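Local coordinates for protein GCN5-related N-acetyltransferase (Sphaerobacter thermophilus, PDB 3TT2) that probably transfers acyl groups, most likely acetyl from acetyl-CoA to an amine acceptor, as other GCN5-related N-acetyltransferases do, at residues E221-L225 against G236-E242; P164-W169 against A266-E270; D152-I158 against M304-Y310; E184-Y188 against S204-L210. One frame throughout, in Å; residues are numbered along the deposited sequence. Where two conformers were deposited one is given.

Contact 1 is the most buried of the four: two neighbouring strands bonded through their backbones. Contact 3 also joins strands, but they lie far apart in the sequence, are only partly buried, and add a weak salt bridge and a sulfate. Contacts 2 and 4 rely on side chains instead. In contact 2, at the surface, a proline-rich loop lies on helix 263-278; in contact 4, two helices meet through an aromatic cluster. The hairpin of contact 1 lies between these two: L224 packs on E270 of contact 2, and W223 on W209 of contact 4. Contacts 2 and 3 touch where L268 meets M304, whereas contacts 3 and 4 stay about 18 Å apart at their nearest atoms.

Contact 1: E221-L225 against G236-E242; sequences ELWLL and GTCLGQE
Backbone hydrogen bonds tie L222 and L224 to C238 and G240. L224 N donates to C238 O at 2.9 Å and C238 N returns a bond to L224 O at 2.8 Å, which defines an antiparallel hydrogen-bonded pair. G240 N reaches L222 O, also at 2.8 Å, at the point where the 3-10 turn passes into the strand. The short strand axes run at 173°, confirming the antiparallel course. In the non-hydrogen-bonded interval a CA-H...O contact adds to this, with T237 CA 3.4 Å from L224 O.

Aromatic packing centres on W223. L239 CB makes a CH-pi contact over the five-membered ring, 3.7 Å from its centroid and 12° off the normal, and L239 CD2 touches the fused carbon CD2 of the same indole. The torsion that sets CG anti to the carbonyl carbon (chi1 -83°) carries the ring across the partner strand, so that its edge comes to G240 O, 3.2 Å from W223 CD1. F178 meets W223 edge-to-face.

Aliphatic contacts complete the pairing: L225 CD2 lies 3.9 Å from T237 CG2, and L222 CD1 rests on the backbone of Q241 and E242. T237 and L239 also touch V191 of helix 184-194, whereas L224 and C238, on the other face, meet V271 of helix 263-278. This is a beta hairpin covered by helices on both faces, as expected of the alpha-beta sandwich of a GNAT domain.

Contact 2: P164-W169 against A266-E270; sequences PPAPEW and ALLQE
The carboxylate oxygen OE2 of E270 receives the indole N-H of W169, NE1 to OE2 being 3.1 Å with an angle of 158° at the hydrogen. The acceptor lies close to the ring plane and is met almost end-on to its C-O bond, while the carboxylate is turned 37° from the indole. The same OE2 rests 3.4 Å from P167 CG, so a pyrrolidine ring shares that oxygen with the indole. A bend at chi2 (95°) is what turns the E270 carboxylate back toward both groups.

The indole face is used as well. A266 CB stands over the centre of the six-membered ring in a CH-pi contact, 3.7 Å from the centroid. At the far edge, W169 CH2 meets L267 CD2 at 3.6 Å. Next to it, P167 CB lies 3.8 Å from A266 O, and Q269 extends beneath the loop with OE1 3.5 Å from P167 CA.

These contacts lay the loop between strands 148-159 and 173-177 on helix 263-278. W169 also touches A226 and A175, and P164 reaches F272 and Y276, so the loop follows the helix over several turns. P164, P165 and P167 offer no backbone N-H, which fits an attachment made mostly by van der Waals contact. The single indole-carboxylate bond supplies direction, and its donor dipole would probably favour a charged E270.

Contact 3: D152-I158 against M304-Y310; sequences DIWVMAI and MHVKHRY. With SO4 (sulfate ion), chain G.
R309 lies alongside W154 where two antiparallel strands meet, and the pairing carries a classic beta bulge: K307 and H308 both face V155. K307 N donates to V155 O at 2.8 Å, while H308 O accepts from V155 N. Strand 305-316 lies between 125-132 and 148-159, and 148-159 in turn runs beside 282-290, which is consistent with strands exchanged between two GNAT domains.

From CB outward, R309 changes its company atom by atom. CB is 3.4 Å from O1 of the sulfate and also approaches W154 CZ3. CG is anti to the backbone N (chi1 169°), and the extended chain then runs over the indole; CG follows the rim, and CD makes a CH-pi contact, 3.5 Å from W154 CH2. NE gives a weak salt-bridge bond to D152 OD2 at 3.5 Å. The guanidinium is tilted only 25° from the indole, but 73° from the carboxylate. At the tip, NH2 nears that carboxylate beyond hydrogen-bond distance and lies by like-charged R292 NH1; OD2 also receives R292 N.

With an alanine in place of R309, the W154 face would probably lose its methylene cover and D152 a charged mate.

V306 CG1 meets the indole edge, 3.7 Å from W154 CE3. Farther along, the selenomethionines pack together, M156 CB against M304 SE at 3.8 Å. The sulfate, probably from the crystallisation liquor, accepts R309 N on O3 at 3.2 Å.

Contact 4: E184-Y188 against S204-L210; sequences ERATY and STFERWL
Y188 packs against both F206 and W209, and its hydroxyl OH donates to S204 O at 2.6 Å, in the carbonyl plane and on a lone pair. Over one face of the phenol comes F206: CD1 lies 3.4 Å from Y188 CG, and F206 CA makes a CH-pi contact over the same ring. The two ring planes meet obliquely, at 53°. The edge of the phenol turns to the indole: Y188 CD1 comes over the face of W209, 3.5 Å from CG, while Y188 CB stands over the six-membered indole ring, 3.8 Å from its centroid. Setting CG anti to the backbone N (chi1 165°) sends the phenol across to the second helix.

Y188, F206 and W209 form an aromatic cluster where helices 184-194 and 206-213 cross, their short segments at 104°; these would correspond to the first two helices of a GNAT domain. Cutting Y188 back to an alanine is likely to leave a gap against F206 and W209 and to deprive S204 O of its phenol donor.

The next shell holds these rings in place. R185 CD covers a face of F206, and R185 CZ, 5.0 Å from the ring centroid, adds a cation-pi contact; L210 CG covers the opposite face. T187 CG2 touches W209 CZ2 at 3.9 Å, with T187 OG1 bonded to D183 O. The W209 indole in turn packs on W223 of the hairpin, and E184 OE1 accepts G181 N.

Contact 1: E221-L225 against G236-E242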
# COMPACT_ATOMS: atom_id res chain seq x y z
N GLU A 221 -8.06 9.92 -17.85
CA GLU A 221 -7.39 9.18 -18.91
C GLU A 221 -6.96 7.79 -18.40
O GLU A 221 -6.99 6.80 -19.15
CB GLU A 221 -6.16 9.97 -19.35
CG GLU A 221 -5.92 10.16 -20.86
CD GLU A 221 -4.61 10.95 -21.15
OE1 GLU A 221 -4.68 12.19 -21.31
OE2 GLU A 221 -3.52 10.33 -21.20
N LEU A 222 -6.58 7.74 -17.13
CA LEU A 222 -6.07 6.54 -16.46
C LEU A 222 -7.14 5.74 -15.66
O LEU A 222 -6.82 4.74 -14.99
CB LEU A 222 -4.94 6.94 -15.51
CG LEU A 222 -3.70 7.72 -16.00
CD1 LEU A 222 -2.80 8.07 -14.82
CD2 LEU A 222 -2.93 6.91 -17.02
N TRP A 223 -8.40 6.17 -15.70
CA TRP A 223 -9.46 5.36 -15.13
C TRP A 223 -10.23 4.63 -16.22
O TRP A 223 -11.05 5.22 -16.92
CB TRP A 223 -10.42 6.23 -14.34
CG TRP A 223 -9.94 6.51 -12.99
CD1 TRP A 223 -8.65 6.54 -12.57
CD2 TRP A 223 -10.75 6.77 -11.85
NE1 TRP A 223 -8.60 6.82 -11.23
CE2 TRP A 223 -9.88 6.95 -10.76
CE3 TRP A 223 -12.13 6.86 -11.63
CZ2 TRP A 223 -10.34 7.23 -9.47
CZ3 TRP A 223 -12.59 7.14 -10.35
CH2 TRP A 223 -11.69 7.32 -9.29
N LEU A 224 -10.02 3.33 -16.30
CA LEU A 224 -10.66 2.53 -17.33
C LEU A 224 -11.73 1.65 -16.75
O LEU A 224 -11.59 1.11 -15.65
CB LEU A 224 -9.65 1.67 -18.07
CG LEU A 224 -8.53 2.44 -18.77
CD1 LEU A 224 -7.76 1.43 -19.54
CD2 LEU A 224 -9.09 3.46 -19.69
N LEU A 225 -12.80 1.51 -17.51
CA LEU A 225 -13.93 0.70 -17.14
C LEU A 225 -14.12 -0.33 -18.25
O LEU A 225 -14.15 0.02 -19.42
CB LEU A 225 -15.17 1.57 -17.04
CG LEU A 225 -15.07 2.90 -16.29
CD1 LEU A 225 -16.43 3.57 -16.21
CD2 LEU A 225 -14.49 2.72 -14.91
N GLY A 236 -16.12 -4.14 -14.91
CA GLY A 236 -14.74 -4.20 -14.45
C GLY A 236 -14.13 -2.82 -14.40
O GLY A 236 -14.62 -1.93 -15.06
N THR A 237 -13.08 -2.63 -13.61
CA THR A 237 -12.41 -1.34 -13.51
C THR A 237 -10.92 -1.53 -13.34
O THR A 237 -10.47 -2.52 -12.76
CB THR A 237 -12.88 -0.50 -12.29
OG1 THR A 237 -12.53 -1.18 -11.08
CG2 THR A 237 -14.40 -0.24 -12.32
N CYS A 238 -10.16 -0.60 -13.90
CA CYS A 238 -8.78 -0.45 -13.55
C CYS A 238 -8.54 1.03 -13.33
O CYS A 238 -8.54 1.81 -14.28
CB CYS A 238 -7.92 -0.93 -14.70
SG CYS A 238 -6.18 -1.16 -14.35
N LEU A 239 -8.27 1.43 -12.09
CA LEU A 239 -8.14 2.84 -11.83
C LEU A 239 -6.69 3.14 -11.51
O LEU A 239 -6.19 2.87 -10.42
CB LEU A 239 -9.05 3.23 -10.69
CG LEU A 239 -10.46 2.61 -10.75
CD1 LEU A 239 -11.31 2.98 -9.55
CD2 LEU A 239 -11.19 2.99 -12.04
N GLY A 240 -6.04 3.77 -12.48
CA GLY A 240 -4.65 4.14 -12.36
C GLY A 240 -4.53 5.58 -11.92
O GLY A 240 -5.49 6.37 -11.99
N GLN A 241 -3.35 5.91 -11.45
CA GLN A 241 -3.02 7.28 -11.13
C GLN A 241 -1.56 7.50 -11.49
O GLN A 241 -0.82 6.54 -11.69
CB GLN A 241 -3.25 7.55 -9.65
CG GLN A 241 -2.43 6.65 -8.79
CD GLN A 241 -2.65 6.89 -7.33
OE1 GLN A 241 -3.61 6.40 -6.74
NE2 GLN A 241 -1.74 7.65 -6.72
N GLU A 242 -1.16 8.76 -11.58
CA GLU A 242 0.24 9.10 -11.82
C GLU A 242 0.80 9.97 -10.70
O GLU A 242 0.31 11.05 -10.42
CB GLU A 242 0.38 9.83 -13.15
CG GLU A 242 1.80 9.94 -13.61
CD GLU A 242 2.09 11.20 -14.40
OE1 GLU A 242 1.52 11.36 -15.51
OE2 GLU A 242 2.90 12.02 -13.91

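Contact 2: P164-W169 against A266-E270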
# COMPACT_ATOMS: atom_id res chain seq x y z
N PRO A 164 3.28 -1.82 -25.31
CA PRO A 164 2.61 -3.01 -24.80
C PRO A 164 1.80 -3.70 -25.89
O PRO A 164 1.54 -3.13 -26.95
CB PRO A 164 1.64 -2.44 -23.74
CG PRO A 164 2.21 -1.15 -23.36
CD PRO A 164 2.81 -0.60 -24.62
N PRO A 165 1.44 -4.96 -25.66
CA PRO A 165 0.52 -5.63 -26.56
C PRO A 165 -0.83 -4.94 -26.55
O PRO A 165 -1.22 -4.43 -25.51
CB PRO A 165 0.41 -7.01 -25.94
CG PRO A 165 1.73 -7.21 -25.26
CD PRO A 165 2.00 -5.88 -24.66
N ALA A 166 -1.50 -4.92 -27.71
CA ALA A 166 -2.89 -4.47 -27.82
C ALA A 166 -3.81 -5.41 -27.07
O ALA A 166 -3.74 -6.64 -27.24
CB ALA A 166 -3.30 -4.39 -29.28
N PRO A 167 -4.69 -4.84 -26.24
CA PRO A 167 -5.60 -5.61 -25.41
C PRO A 167 -6.44 -6.49 -26.30
O PRO A 167 -6.86 -6.00 -27.35
CB PRO A 167 -6.49 -4.52 -24.82
CG PRO A 167 -5.62 -3.30 -24.81
CD PRO A 167 -4.90 -3.39 -26.10
N GLU A 168 -6.67 -7.74 -25.93
CA GLU A 168 -7.64 -8.54 -26.65
C GLU A 168 -8.90 -8.55 -25.80
O GLU A 168 -8.98 -9.26 -24.78
CB GLU A 168 -7.13 -9.96 -26.85
CG GLU A 168 -5.94 -10.10 -27.79
CD GLU A 168 -5.56 -11.56 -28.05
OE1 GLU A 168 -6.29 -12.47 -27.58
OE2 GLU A 168 -4.54 -11.80 -28.73
N TRP A 169 -9.91 -7.81 -26.23
CA TRP A 169 -11.14 -7.72 -25.46
C TRP A 169 -12.11 -8.85 -25.80
O TRP A 169 -12.37 -9.14 -26.97
CB TRP A 169 -11.82 -6.36 -25.62
CG TRP A 169 -11.14 -5.28 -24.94
CD1 TRP A 169 -10.18 -4.51 -25.45
CD2 TRP A 169 -11.36 -4.82 -23.60
NE1 TRP A 169 -9.76 -3.57 -24.52
CE2 TRP A 169 -10.48 -3.75 -23.37
CE3 TRP A 169 -12.22 -5.21 -22.57
CZ2 TRP A 169 -10.42 -3.07 -22.15
CZ3 TRP A 169 -12.16 -4.54 -21.37
CH2 TRP A 169 -11.27 -3.47 -21.17
N ALA A 266 -7.15 -7.64 -20.22
CA ALA A 266 -7.44 -6.57 -21.16
C ALA A 266 -7.38 -5.23 -20.47
O ALA A 266 -6.83 -4.27 -21.02
CB ALA A 266 -8.80 -6.75 -21.79
N LEU A 267 -7.96 -5.14 -19.26
CA LEU A 267 -7.95 -3.86 -18.54
C LEU A 267 -6.51 -3.39 -18.30
O LEU A 267 -6.18 -2.25 -18.57
CB LEU A 267 -8.70 -3.91 -17.22
CG LEU A 267 -10.20 -3.64 -17.37
CD1 LEU A 267 -10.93 -3.91 -16.06
CD2 LEU A 267 -10.46 -2.24 -17.86
N LEU A 268 -5.67 -4.30 -17.81
CA LEU A 268 -4.32 -3.95 -17.50
C LEU A 268 -3.56 -3.55 -18.77
O LEU A 268 -2.93 -2.50 -18.80
CB LEU A 268 -3.62 -5.11 -16.80
CG LEU A 268 -3.84 -5.21 -15.29
CD1 LEU A 268 -3.05 -6.38 -14.70
CD2 LEU A 268 -3.49 -3.91 -14.57
N GLN A 269 -3.65 -4.37 -19.80
CA GLN A 269 -2.97 -4.09 -21.07
C GLN A 269 -3.38 -2.73 -21.65
O GLN A 269 -2.52 -1.97 -22.12
CB GLN A 269 -3.20 -5.21 -22.08
CG GLN A 269 -2.41 -6.47 -21.78
CD GLN A 269 -2.74 -7.65 -22.71
OE1 GLN A 269 -3.86 -7.77 -23.23
NE2 GLN A 269 -1.75 -8.53 -22.91
N GLU A 270 -4.67 -2.42 -21.59
CA GLU A 270 -5.15 -1.10 -22.01
C GLU A 270 -4.60 0.07 -21.18
O GLU A 270 -4.19 1.10 -21.75
CB GLU A 270 -6.68 -1.08 -22.05
CG GLU A 270 -7.28 0.19 -22.62
CD GLU A 270 -7.61 0.10 -24.11
OE1 GLU A 270 -7.38 1.11 -24.81
OE2 GLU A 270 -8.10 -0.95 -24.57

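Contact 3: D152-I158 against M304-Y310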
# COMPACT_ATOMS: atom_id res chain seq x y z
N ASP A 152 0.66 -12.83 2.13
CA ASP A 152 1.73 -12.29 1.30
C ASP A 152 1.20 -11.08 0.53
O ASP A 152 0.07 -11.09 0.04
CB ASP A 152 2.20 -13.32 0.28
CG ASP A 152 3.10 -14.38 0.88
OD1 ASP A 152 3.46 -14.27 2.08
OD2 ASP A 152 3.47 -15.31 0.13
N ILE A 153 2.02 -10.04 0.43
CA ILE A 153 1.69 -8.91 -0.41
C ILE A 153 2.77 -8.79 -1.48
O ILE A 153 3.97 -8.68 -1.17
CB ILE A 153 1.61 -7.58 0.36
CG1 ILE A 153 0.32 -7.47 1.15
CG2 ILE A 153 1.61 -6.43 -0.61
CD1 ILE A 153 0.30 -8.24 2.43
N TRP A 154 2.35 -8.82 -2.74
CA TRP A 154 3.30 -8.72 -3.82
C TRP A 154 3.23 -7.37 -4.50
O TRP A 154 2.15 -6.91 -4.90
CB TRP A 154 3.03 -9.80 -4.85
CG TRP A 154 3.07 -11.19 -4.33
CD1 TRP A 154 2.05 -11.87 -3.75
CD2 TRP A 154 4.19 -12.08 -4.37
NE1 TRP A 154 2.46 -13.14 -3.43
CE2 TRP A 154 3.76 -13.30 -3.79
CE3 TRP A 154 5.50 -11.97 -4.83
CZ2 TRP A 154 4.60 -14.39 -3.66
CZ3 TRP A 154 6.34 -13.07 -4.70
CH2 TRP A 154 5.88 -14.26 -4.12
N VAL A 155 4.38 -6.73 -4.63
CA VAL A 155 4.48 -5.52 -5.43
C VAL A 155 4.95 -5.85 -6.84
O VAL A 155 6.09 -6.26 -7.05
CB VAL A 155 5.45 -4.53 -4.81
CG1 VAL A 155 5.33 -3.21 -5.50
CG2 VAL A 155 5.15 -4.37 -3.32
N MSE A 156 4.06 -5.66 -7.82
CA MSE A 156 4.36 -5.94 -9.22
C MSE A 156 4.84 -4.66 -9.86
O MSE A 156 4.44 -3.57 -9.47
CB MSE A 156 3.13 -6.48 -9.95
CG MSE A 156 2.50 -7.67 -9.27
SE MSE A 156 3.65 -9.26 -8.97
CE MSE A 156 3.94 -9.85 -10.83
N ALA A 157 5.76 -4.78 -10.80
CA ALA A 157 6.27 -3.59 -11.47
C ALA A 157 6.35 -3.86 -12.97
O ALA A 157 6.42 -5.01 -13.40
CB ALA A 157 7.59 -3.24 -10.93
N ILE A 158 6.29 -2.79 -13.76
CA ILE A 158 6.53 -2.93 -15.20
C ILE A 158 7.16 -1.67 -15.78
O ILE A 158 6.74 -0.56 -15.47
CB ILE A 158 5.24 -3.30 -15.98
CG1 ILE A 158 5.60 -3.67 -17.42
CG2 ILE A 158 4.21 -2.17 -15.92
CD1 ILE A 158 4.42 -3.96 -18.32
N MSE A 304 3.98 -7.90 -16.28
CA MSE A 304 4.56 -7.41 -15.08
C MSE A 304 5.50 -8.45 -14.53
O MSE A 304 5.58 -9.55 -15.05
CB MSE A 304 3.47 -7.09 -14.10
CG MSE A 304 3.01 -5.66 -14.19
SE MSE A 304 1.40 -5.39 -13.16
CE MSE A 304 0.31 -6.60 -14.19
N HIS A 305 6.20 -8.07 -13.46
CA HIS A 305 7.20 -8.92 -12.83
C HIS A 305 7.28 -8.55 -11.35
O HIS A 305 6.72 -7.53 -10.92
CB HIS A 305 8.55 -8.77 -13.50
CG HIS A 305 9.23 -7.47 -13.19
ND1 HIS A 305 8.98 -6.31 -13.89
CD2 HIS A 305 10.13 -7.15 -12.23
CE1 HIS A 305 9.70 -5.33 -13.38
NE2 HIS A 305 10.41 -5.82 -12.38
N VAL A 306 7.91 -9.39 -10.55
CA VAL A 306 7.92 -9.16 -9.11
C VAL A 306 9.01 -8.15 -8.70
O VAL A 306 10.20 -8.38 -8.90
CB VAL A 306 8.10 -10.51 -8.36
CG1 VAL A 306 8.13 -10.31 -6.86
CG2 VAL A 306 6.98 -11.45 -8.70
N LYS A 307 8.60 -7.05 -8.10
CA LYS A 307 9.53 -6.09 -7.53
C LYS A 307 9.97 -6.63 -6.17
O LYS A 307 11.09 -7.09 -6.01
CB LYS A 307 8.91 -4.70 -7.39
CG LYS A 307 9.88 -3.66 -6.97
CD LYS A 307 9.29 -2.28 -7.04
CE LYS A 307 10.35 -1.22 -6.80
NZ LYS A 307 9.75 0.05 -6.26
N HIS A 308 9.07 -6.58 -5.19
CA HIS A 308 9.36 -7.21 -3.89
C HIS A 308 8.12 -7.85 -3.28
O HIS A 308 7.00 -7.64 -3.74
CB HIS A 308 10.11 -6.29 -2.90
CG HIS A 308 9.81 -4.84 -3.04
ND1 HIS A 308 10.78 -3.91 -3.37
CD2 HIS A 308 8.67 -4.13 -2.85
CE1 HIS A 308 10.24 -2.71 -3.42
NE2 HIS A 308 8.97 -2.81 -3.08
N ARG A 309 8.35 -8.69 -2.28
CA ARG A 309 7.31 -9.45 -1.61
C ARG A 309 7.32 -9.10 -0.13
O ARG A 309 8.37 -9.15 0.52
CB ARG A 309 7.62 -10.94 -1.75
CG ARG A 309 6.76 -11.86 -0.88
CD ARG A 309 7.21 -13.28 -1.08
NE ARG A 309 6.75 -14.21 -0.05
CZ ARG A 309 7.56 -15.05 0.58
NH1 ARG A 309 8.86 -15.05 0.29
NH2 ARG A 309 7.08 -15.88 1.49
N TYR A 310 6.17 -8.74 0.41
CA TYR A 310 6.10 -8.49 1.83
C TYR A 310 5.25 -9.57 2.48
O TYR A 310 4.34 -10.11 1.86
CB TYR A 310 5.52 -7.11 2.14
CG TYR A 310 6.35 -5.93 1.70
CD1 TYR A 310 7.16 -5.25 2.60
CD2 TYR A 310 6.30 -5.48 0.41
CE1 TYR A 310 7.90 -4.15 2.21
CE2 TYR A 310 7.05 -4.40 -0.00
CZ TYR A 310 7.85 -3.74 0.90
OH TYR A 310 8.58 -2.65 0.47
S SO4 G . 11.86 -10.46 -1.94
O1 SO4 G . 10.89 -11.42 -2.49
O2 SO4 G . 12.47 -9.70 -3.03
O3 SO4 G . 11.17 -9.54 -1.04
O4 SO4 G . 12.88 -11.18 -1.20

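Contact 4: E184-Y188 against S204-L210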
# COMPACT_ATOMS: atom_id res chain seq x y z
N GLU A 184 -19.31 8.69 -12.20
CA GLU A 184 -18.96 8.64 -10.77
C GLU A 184 -19.66 7.53 -9.97
O GLU A 184 -19.00 6.62 -9.47
CB GLU A 184 -19.19 10.00 -10.10
CG GLU A 184 -18.01 10.93 -10.13
CD GLU A 184 -17.93 11.76 -11.40
OE1 GLU A 184 -18.89 11.75 -12.20
OE2 GLU A 184 -16.91 12.45 -11.59
N ARG A 185 -20.98 7.60 -9.84
CA ARG A 185 -21.69 6.68 -8.97
C ARG A 185 -21.57 5.25 -9.47
O ARG A 185 -21.38 4.34 -8.69
CB ARG A 185 -23.17 7.07 -8.85
CG ARG A 185 -24.04 6.14 -7.98
CD ARG A 185 -24.36 6.75 -6.60
NE ARG A 185 -25.10 5.83 -5.72
CZ ARG A 185 -24.54 5.00 -4.84
NH1 ARG A 185 -23.22 4.97 -4.70
NH2 ARG A 185 -25.29 4.20 -4.10
N ALA A 186 -21.68 5.08 -10.78
CA ALA A 186 -21.69 3.76 -11.40
C ALA A 186 -20.36 3.04 -11.21
O ALA A 186 -20.33 1.83 -11.03
CB ALA A 186 -21.99 3.88 -12.87
N THR A 187 -19.28 3.81 -11.27
CA THR A 187 -17.93 3.29 -11.12
C THR A 187 -17.70 2.87 -9.69
O THR A 187 -17.15 1.82 -9.41
CB THR A 187 -16.90 4.37 -11.44
OG1 THR A 187 -16.81 4.54 -12.86
CG2 THR A 187 -15.54 3.98 -10.92
N TYR A 188 -18.13 3.74 -8.79
CA TYR A 188 -18.08 3.45 -7.38
C TYR A 188 -18.80 2.14 -7.01
O TYR A 188 -18.32 1.38 -6.17
CB TYR A 188 -18.71 4.60 -6.61
CG TYR A 188 -19.02 4.21 -5.20
CD1 TYR A 188 -18.01 4.10 -4.26
CD2 TYR A 188 -20.33 3.93 -4.80
CE1 TYR A 188 -18.28 3.73 -2.96
CE2 TYR A 188 -20.62 3.56 -3.50
CZ TYR A 188 -19.59 3.46 -2.59
OH TYR A 188 -19.84 3.10 -1.30
N SER A 204 -15.99 1.48 1.75
CA SER A 204 -16.08 2.93 1.87
C SER A 204 -17.46 3.33 1.39
O SER A 204 -17.98 2.76 0.44
CB SER A 204 -15.03 3.62 0.99
OG SER A 204 -13.72 3.30 1.40
N THR A 205 -18.05 4.33 2.02
CA THR A 205 -19.29 4.86 1.49
C THR A 205 -18.97 5.67 0.25
O THR A 205 -17.81 5.83 -0.12
CB THR A 205 -19.99 5.74 2.49
OG1 THR A 205 -19.08 6.76 2.91
CG2 THR A 205 -20.40 4.91 3.69
N PHE A 206 -20.00 6.20 -0.40
CA PHE A 206 -19.81 6.89 -1.67
C PHE A 206 -19.13 8.24 -1.47
O PHE A 206 -18.24 8.61 -2.24
CB PHE A 206 -21.14 7.05 -2.40
CG PHE A 206 -21.03 7.78 -3.70
CD1 PHE A 206 -20.13 7.38 -4.67
CD2 PHE A 206 -21.84 8.86 -3.96
CE1 PHE A 206 -20.03 8.05 -5.87
CE2 PHE A 206 -21.75 9.53 -5.16
CZ PHE A 206 -20.84 9.12 -6.12
N GLU A 207 -19.53 8.98 -0.45
CA GLU A 207 -18.91 10.28 -0.21
C GLU A 207 -17.44 10.13 0.15
O GLU A 207 -16.60 10.92 -0.30
CB GLU A 207 -19.68 11.07 0.84
CG GLU A 207 -21.10 11.42 0.42
CD GLU A 207 -22.07 10.24 0.57
OE1 GLU A 207 -21.87 9.42 1.50
OE2 GLU A 207 -23.02 10.13 -0.24
N ARG A 208 -17.12 9.11 0.95
CA ARG A 208 -15.74 8.80 1.31
C ARG A 208 -14.92 8.53 0.06
O ARG A 208 -13.82 9.06 -0.11
CB ARG A 208 -15.68 7.57 2.22
CG ARG A 208 -15.85 7.87 3.71
CD ARG A 208 -16.21 6.60 4.49
NE ARG A 208 -16.16 6.79 5.94
CZ ARG A 208 -17.13 7.33 6.66
NH1 ARG A 208 -18.25 7.74 6.07
NH2 ARG A 208 -17.00 7.45 7.97
N TRP A 209 -15.47 7.70 -0.82
CA TRP A 209 -14.80 7.35 -2.06
C TRP A 209 -14.56 8.59 -2.91
O TRP A 209 -13.49 8.76 -3.48
CB TRP A 209 -15.61 6.32 -2.80
CG TRP A 209 -15.01 5.91 -4.10
CD1 TRP A 209 -14.02 5.01 -4.30
CD2 TRP A 209 -15.39 6.39 -5.40
NE1 TRP A 209 -13.74 4.89 -5.64
CE2 TRP A 209 -14.57 5.73 -6.33
CE3 TRP A 209 -16.33 7.31 -5.85
CZ2 TRP A 209 -14.68 5.97 -7.70
CZ3 TRP A 209 -16.43 7.54 -7.21
CH2 TRP A 209 -15.61 6.87 -8.11
N LEU A 210 -15.57 9.46 -2.99
CA LEU A 210 -15.45 10.72 -3.72
C LEU A 210 -14.29 11.59 -3.25
O LEU A 210 -13.60 12.19 -4.05
CB LEU A 210 -16.73 11.53 -3.60
CG LEU A 210 -17.89 11.14 -4.52
CD1 LEU A 210 -18.93 12.25 -4.52
CD2 LEU A 210 -17.40 10.85 -5.93